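Local coordinates for 2-dehydropantoate 2-reductase, putative (Enterococcus faecalis, PDB 2EW2), which probably catalyses the NADPH-dependent reduction of 2-dehydropantoate (ketopantoate) to (R)-pantoate, a step on the pathway to pantothenate, at residues B[298-301]-B[302-306]; B[97-100]-B[101-104]; B[116-120]-B[121-125]. All blocks are in the same frame, centred on the assembly; numbering follows the deposited sequence. Where two conformers were deposited one is given.

Interaction 1: residues B[298-301]-B[302-306]; sequences FCAM and LTQLV
The peptide carbonyl of Cys299 is gripped on both faces by Thr303, whose backbone N and side-chain hydroxyl reach it from opposite sides of its plane. Thr303 N lies 2.9 Å from Cys299 O, the regular helical bond, and Thr303 OG1 lies 2.7 Å from the same oxygen. The hydroxyl can fold back in this way because chi1 of -57° sets OG1 beside its own backbone N and away from the carbonyl carbon. One residue further along, the amide of Gln304 comes back to Ala300, with NE2 3.2 Å from Ala300 O in a weak bond, poorly aligned at 123°. Ala300 O has its main donor in Gln304 N at 3.0 Å, and the amide's stronger partner is Ser220 of the second subunit, which bonds to OE1. Elsewhere on the helix, selenomethionine Met301 and Leu305 run side by side, with Met301 CG 3.9 Å from Leu305 CD1. Both pack on Met301 of the second subunit, so helix 297-313 lines the dimer interface here. The chemistry implies that a buried helix can settle its polar groups in two ways: Thr303 spends its hydroxyl on a carbonyl of its own helix and Gln304 its amide oxygen on the second subunit, which Met301 and Leu305 meet through apolar atoms.

Interaction 2: residues B[97-100]-B[101-104]; sequences MITE and KTYV
This is a local, hydrogen-bonded turn on the way from helix 84-94 into strand 103-106, with two threonines at its ends supplying both backbone and side-chain bonds. Thr99 to Thr102 forms a type I beta turn, closed by Thr102 N and Thr99 O at 3.1 Å. The donor stands well above the plane of that carbonyl, 63° out of it. Thr102 OG1 returns a second bond, accepting from Thr99 N in a nearly straight line (2.8 Å, 170°). Because this hydroxyl also donates to Val75 O, with one partner as acceptor and one as donor, its rotation is set. The other threonine completes an ST turn: Thr99 OG1 accepts from Lys101 N at 3.0 Å, which it can do because chi1 of 76° wedges the oxygen between the backbone N and the carbonyl carbon. Beside these bonds the Ile98 side chain crosses that of Thr102 at about a right angle, bringing Ile98 CG2 to 3.8 Å from Thr102 CB, and both touch Ile78 on the adjacent strand. The turn delivers the chain into a parallel strand lying between strands 77-80 and 126-131, a helix-to-strand connection of the kind found in the Rossmann-type domain of this family.

Interaction 3: residues B[116-120]-B[121-125]; sequences VLEKY and VPKEN
Glu118 and Lys123 lie alongside each other at the bend, their side chains pointing the same way. Glu118 turns its CG in between its backbone N and carbonyl carbon (chi1 82°) and then stretches out, while Lys123 sets CG opposite its backbone N (chi1 -170°) and runs fully extended. Glu118 OE1 therefore comes beside the methylenes of Lys123 rather than at its ammonium tip. The salt bridge, 3.5 Å from Glu118 OE1 to Lys123 NZ, is long and doubtful, the more so as Lys123 was modelled in two conformers; Glu118 OE2 makes a weak, long ion pair with Lys291. The backbone of the bend is more firmly held. Leu117 O accepts from Val121 N at 2.9 Å, with the donor nearly in line with the carbonyl bond, and also from Tyr120 N at 2.8 Å. Glu118 CA adds a CA-H...O contact to Val121 O at 3.3 Å. One face of the Tyr120 ring is covered by Lys119 CB, which sits 3.8 Å above the plane over the ring centre; the polar ends of both residues reach Asp88. In the fold, the bend follows helix 114-117 and leads to strand 126-131. Leu117 and Val121 rest on strand 103-106, whereas Tyr120 lies against Phe91 and Lys92 of helix 84-94.

Interactions 2 and 3 belong to one neighbourhood, their centres about 9 Å apart in the Rossmann-type part of the chain. Asn125 joins them: its ND2 probably bonds to Glu100 O and Thr102 O, tying the end of one bend to the turn before strand 103-106. Both are partly buried, with charged residues on the outside and aliphatic ones against the sheet. Interaction 1 stands apart, its centre about 35 Å from interaction 2 and 28 Å from interaction 3, in the C-terminal helical part. It is wholly buried and borders the second subunit, which touches neither of the others. Hydroxyl bonds serve both interactions 1 and 2, whereas interaction 3 relies on backbone bonds, with a long, doubtful ion pair at the surface.

Interaction 1: residues B[298-301]-B[302-306]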
# COMPACT_ATOMS: atom_id res chain seq x y z
N PHE B 298 -5.62 -3.84 -2.04
CA PHE B 298 -5.22 -2.42 -2.10
C PHE B 298 -5.94 -1.62 -1.01
O PHE B 298 -5.32 -0.79 -0.34
CB PHE B 298 -5.44 -1.81 -3.48
CG PHE B 298 -4.35 -2.13 -4.48
CD1 PHE B 298 -3.79 -3.41 -4.56
CD2 PHE B 298 -3.89 -1.14 -5.36
CE1 PHE B 298 -2.78 -3.70 -5.52
CE2 PHE B 298 -2.89 -1.43 -6.32
CZ PHE B 298 -2.34 -2.70 -6.39
N CYS B 299 -7.22 -1.88 -0.82
CA CYS B 299 -7.96 -1.24 0.30
C CYS B 299 -7.34 -1.56 1.64
O CYS B 299 -7.19 -0.68 2.47
CB CYS B 299 -9.46 -1.63 0.32
SG CYS B 299 -10.40 -0.79 -0.94
N ALA B 300 -6.96 -2.83 1.83
CA ALA B 300 -6.37 -3.29 3.09
C ALA B 300 -5.02 -2.63 3.34
O ALA B 300 -4.76 -2.11 4.42
CB ALA B 300 -6.23 -4.82 3.09
N MSE B 301 -4.16 -2.62 2.33
CA MSE B 301 -2.85 -2.02 2.50
C MSE B 301 -2.94 -0.52 2.70
O MSE B 301 -2.25 0.04 3.53
CB MSE B 301 -1.94 -2.30 1.30
CG MSE B 301 -0.54 -1.75 1.55
SE MSE B 301 0.78 -2.19 0.17
CE MSE B 301 -0.23 -2.66 -1.17
N LEU B 302 -3.80 0.14 1.94
CA LEU B 302 -3.94 1.58 2.05
C LEU B 302 -4.45 1.94 3.44
O LEU B 302 -3.94 2.89 4.07
CB LEU B 302 -4.87 2.12 0.97
CG LEU B 302 -4.95 3.65 0.84
CD1 LEU B 302 -3.55 4.26 0.57
CD2 LEU B 302 -5.95 3.99 -0.27
N THR B 303 -5.43 1.18 3.92
CA THR B 303 -5.96 1.39 5.29
C THR B 303 -4.84 1.28 6.34
O THR B 303 -4.70 2.16 7.19
CB THR B 303 -7.12 0.42 5.59
OG1 THR B 303 -8.17 0.60 4.62
CG2 THR B 303 -7.69 0.68 6.99
N GLN B 304 -4.05 0.21 6.26
CA GLN B 304 -2.95 -0.02 7.19
C GLN B 304 -1.87 1.07 7.10
O GLN B 304 -1.35 1.52 8.12
CB GLN B 304 -2.33 -1.41 6.97
CG GLN B 304 -3.24 -2.59 7.38
CD GLN B 304 -2.71 -3.93 6.86
OE1 GLN B 304 -1.59 -4.33 7.17
NE2 GLN B 304 -3.51 -4.60 6.04
N LEU B 305 -1.55 1.52 5.89
CA LEU B 305 -0.55 2.58 5.71
C LEU B 305 -1.02 3.89 6.33
O LEU B 305 -0.25 4.56 7.03
CB LEU B 305 -0.23 2.80 4.21
CG LEU B 305 0.49 1.64 3.49
CD1 LEU B 305 0.67 1.96 2.01
CD2 LEU B 305 1.82 1.36 4.14
N VAL B 306 -2.28 4.24 6.08
CA VAL B 306 -2.88 5.46 6.67
C VAL B 306 -2.87 5.39 8.20
O VAL B 306 -2.42 6.34 8.86
CB VAL B 306 -4.28 5.76 6.07
CG1 VAL B 306 -5.04 6.82 6.90
CG2 VAL B 306 -4.12 6.23 4.63

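Interaction 2: residues B[97-100]-B[101-104]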
# COMPACT_ATOMS: atom_id res chain seq x y z
N MSE B 97 -35.14 0.59 23.23
CA MSE B 97 -36.21 1.29 22.50
C MSE B 97 -36.56 0.62 21.19
O MSE B 97 -37.47 1.05 20.49
CB MSE B 97 -35.83 2.76 22.26
CG MSE B 97 -35.56 3.51 23.55
SE MSE B 97 -34.98 5.36 23.18
CE MSE B 97 -36.74 6.19 22.94
N ILE B 98 -35.83 -0.45 20.88
CA ILE B 98 -35.99 -1.17 19.63
C ILE B 98 -36.83 -2.43 19.83
O ILE B 98 -36.61 -3.18 20.77
CB ILE B 98 -34.59 -1.57 19.02
CG1 ILE B 98 -33.75 -0.31 18.76
CG2 ILE B 98 -34.75 -2.39 17.74
CD1 ILE B 98 -32.25 -0.60 18.47
N THR B 99 -37.81 -2.63 18.95
CA THR B 99 -38.50 -3.92 18.83
C THR B 99 -38.24 -4.47 17.44
O THR B 99 -37.57 -3.82 16.61
CB THR B 99 -40.03 -3.80 19.03
OG1 THR B 99 -40.65 -3.23 17.86
CG2 THR B 99 -40.38 -2.96 20.25
N GLU B 100 -38.83 -5.64 17.16
CA GLU B 100 -38.81 -6.26 15.84
C GLU B 100 -39.42 -5.36 14.78
O GLU B 100 -39.11 -5.52 13.61
CB GLU B 100 -39.60 -7.59 15.87
CG GLU B 100 -40.79 -7.55 16.85
CD GLU B 100 -41.86 -8.58 16.55
OE1 GLU B 100 -41.52 -9.67 16.02
OE2 GLU B 100 -43.04 -8.28 16.83
N LYS B 101 -40.29 -4.44 15.18
CA LYS B 101 -40.95 -3.53 14.23
C LYS B 101 -40.23 -2.18 14.05
O LYS B 101 -40.69 -1.33 13.29
CB LYS B 101 -42.43 -3.32 14.61
CG LYS B 101 -43.29 -4.62 14.64
CD LYS B 101 -44.76 -4.31 14.97
CE LYS B 101 -45.70 -5.55 14.81
NZ LYS B 101 -45.64 -6.20 13.45
N THR B 102 -39.13 -1.96 14.76
CA THR B 102 -38.39 -0.71 14.68
C THR B 102 -37.54 -0.62 13.41
O THR B 102 -36.83 -1.56 13.08
CB THR B 102 -37.52 -0.49 15.91
OG1 THR B 102 -38.35 -0.56 17.08
CG2 THR B 102 -36.88 0.88 15.87
N TYR B 103 -37.63 0.51 12.70
CA TYR B 103 -36.80 0.78 11.54
C TYR B 103 -35.77 1.84 11.90
O TYR B 103 -35.97 2.63 12.83
CB TYR B 103 -37.65 1.29 10.37
CG TYR B 103 -38.39 0.20 9.62
CD1 TYR B 103 -39.49 -0.45 10.19
CD2 TYR B 103 -38.01 -0.16 8.32
CE1 TYR B 103 -40.19 -1.46 9.47
CE2 TYR B 103 -38.68 -1.14 7.61
CZ TYR B 103 -39.77 -1.78 8.18
OH TYR B 103 -40.41 -2.76 7.45
N VAL B 104 -34.64 1.84 11.19
CA VAL B 104 -33.65 2.91 11.34
C VAL B 104 -33.40 3.56 9.97
O VAL B 104 -33.32 2.87 8.93
CB VAL B 104 -32.31 2.40 12.00
CG1 VAL B 104 -31.73 1.25 11.19
CG2 VAL B 104 -31.27 3.54 12.12

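Interaction 3: residues B[116-120]-B[121-125]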
# COMPACT_ATOMS: atom_id res chain seq x y z
N VAL B 116 -23.04 -2.14 11.25
CA VAL B 116 -23.14 -1.90 12.69
C VAL B 116 -24.61 -1.97 13.11
O VAL B 116 -24.95 -2.63 14.10
CB VAL B 116 -22.53 -0.51 13.08
CG1 VAL B 116 -23.05 -0.06 14.43
CG2 VAL B 116 -21.00 -0.57 13.10
N LEU B 117 -25.47 -1.28 12.36
CA LEU B 117 -26.88 -1.13 12.70
C LEU B 117 -27.58 -2.49 12.78
O LEU B 117 -28.39 -2.71 13.69
CB LEU B 117 -27.61 -0.18 11.72
CG LEU B 117 -27.15 1.29 11.74
CD1 LEU B 117 -27.78 2.13 10.62
CD2 LEU B 117 -27.41 1.93 13.10
N GLU B 118 -27.23 -3.40 11.88
CA GLU B 118 -27.90 -4.71 11.82
C GLU B 118 -27.65 -5.59 13.06
O GLU B 118 -28.36 -6.58 13.27
CB GLU B 118 -27.61 -5.45 10.50
CG GLU B 118 -26.28 -6.20 10.46
CD GLU B 118 -25.99 -6.82 9.09
OE1 GLU B 118 -26.97 -7.13 8.35
OE2 GLU B 118 -24.78 -7.01 8.76
N LYS B 119 -26.68 -5.21 13.88
CA LYS B 119 -26.48 -5.86 15.17
C LYS B 119 -27.61 -5.56 16.15
O LYS B 119 -27.85 -6.32 17.08
CB LYS B 119 -25.16 -5.40 15.79
CG LYS B 119 -23.92 -5.81 15.00
CD LYS B 119 -22.72 -5.88 15.93
CE LYS B 119 -22.15 -4.52 16.19
NZ LYS B 119 -21.11 -4.59 17.27
N TYR B 120 -28.31 -4.44 15.92
CA TYR B 120 -29.24 -3.88 16.89
C TYR B 120 -30.66 -3.77 16.36
O TYR B 120 -31.62 -3.81 17.12
CB TYR B 120 -28.72 -2.52 17.39
CG TYR B 120 -27.31 -2.62 17.92
CD1 TYR B 120 -26.26 -1.96 17.28
CD2 TYR B 120 -27.02 -3.41 19.02
CE1 TYR B 120 -24.95 -2.05 17.78
CE2 TYR B 120 -25.72 -3.53 19.50
CZ TYR B 120 -24.70 -2.85 18.88
OH TYR B 120 -23.41 -2.95 19.37
N VAL B 121 -30.78 -3.62 15.04
CA VAL B 121 -32.05 -3.44 14.35
C VAL B 121 -32.11 -4.56 13.32
O VAL B 121 -31.08 -4.86 12.69
CB VAL B 121 -32.12 -2.05 13.64
CG1 VAL B 121 -33.45 -1.84 12.93
CG2 VAL B 121 -31.86 -0.89 14.63
N PRO B 122 -33.29 -5.18 13.12
CA PRO B 122 -33.36 -6.22 12.10
C PRO B 122 -32.87 -5.69 10.75
O PRO B 122 -33.24 -4.58 10.36
CB PRO B 122 -34.86 -6.53 12.03
CG PRO B 122 -35.41 -6.12 13.36
CD PRO B 122 -34.60 -4.95 13.78
N LYS B 123 -32.07 -6.48 10.03
CA LYS B 123 -31.47 -6.04 8.75
C LYS B 123 -32.52 -5.61 7.72
O LYS B 123 -32.26 -4.73 6.89
CB LYS B 123 -30.54 -7.12 8.17
CG LYS B 123 -29.69 -6.67 6.96
CD LYS B 123 -28.84 -7.83 6.38
CE LYS B 123 -27.73 -7.30 5.45
NZ LYS B 123 -26.70 -8.33 5.11
N GLU B 124 -33.71 -6.20 7.80
CA GLU B 124 -34.81 -5.89 6.86
C GLU B 124 -35.39 -4.49 7.05
O GLU B 124 -36.08 -3.96 6.17
CB GLU B 124 -35.94 -6.92 7.03
CG GLU B 124 -35.58 -8.36 6.68
CD GLU B 124 -34.94 -9.13 7.83
OE1 GLU B 124 -34.91 -8.62 8.98
OE2 GLU B 124 -34.47 -10.25 7.57
N ASN B 125 -35.10 -3.91 8.22
CA ASN B 125 -35.70 -2.65 8.67
C ASN B 125 -34.74 -1.48 8.57
O ASN B 125 -34.94 -0.45 9.21
CB ASN B 125 -36.17 -2.76 10.14
CG ASN B 125 -37.25 -3.80 10.37
OD1 ASN B 125 -37.65 -4.52 9.46
ND2 ASN B 125 -37.70 -3.90 11.63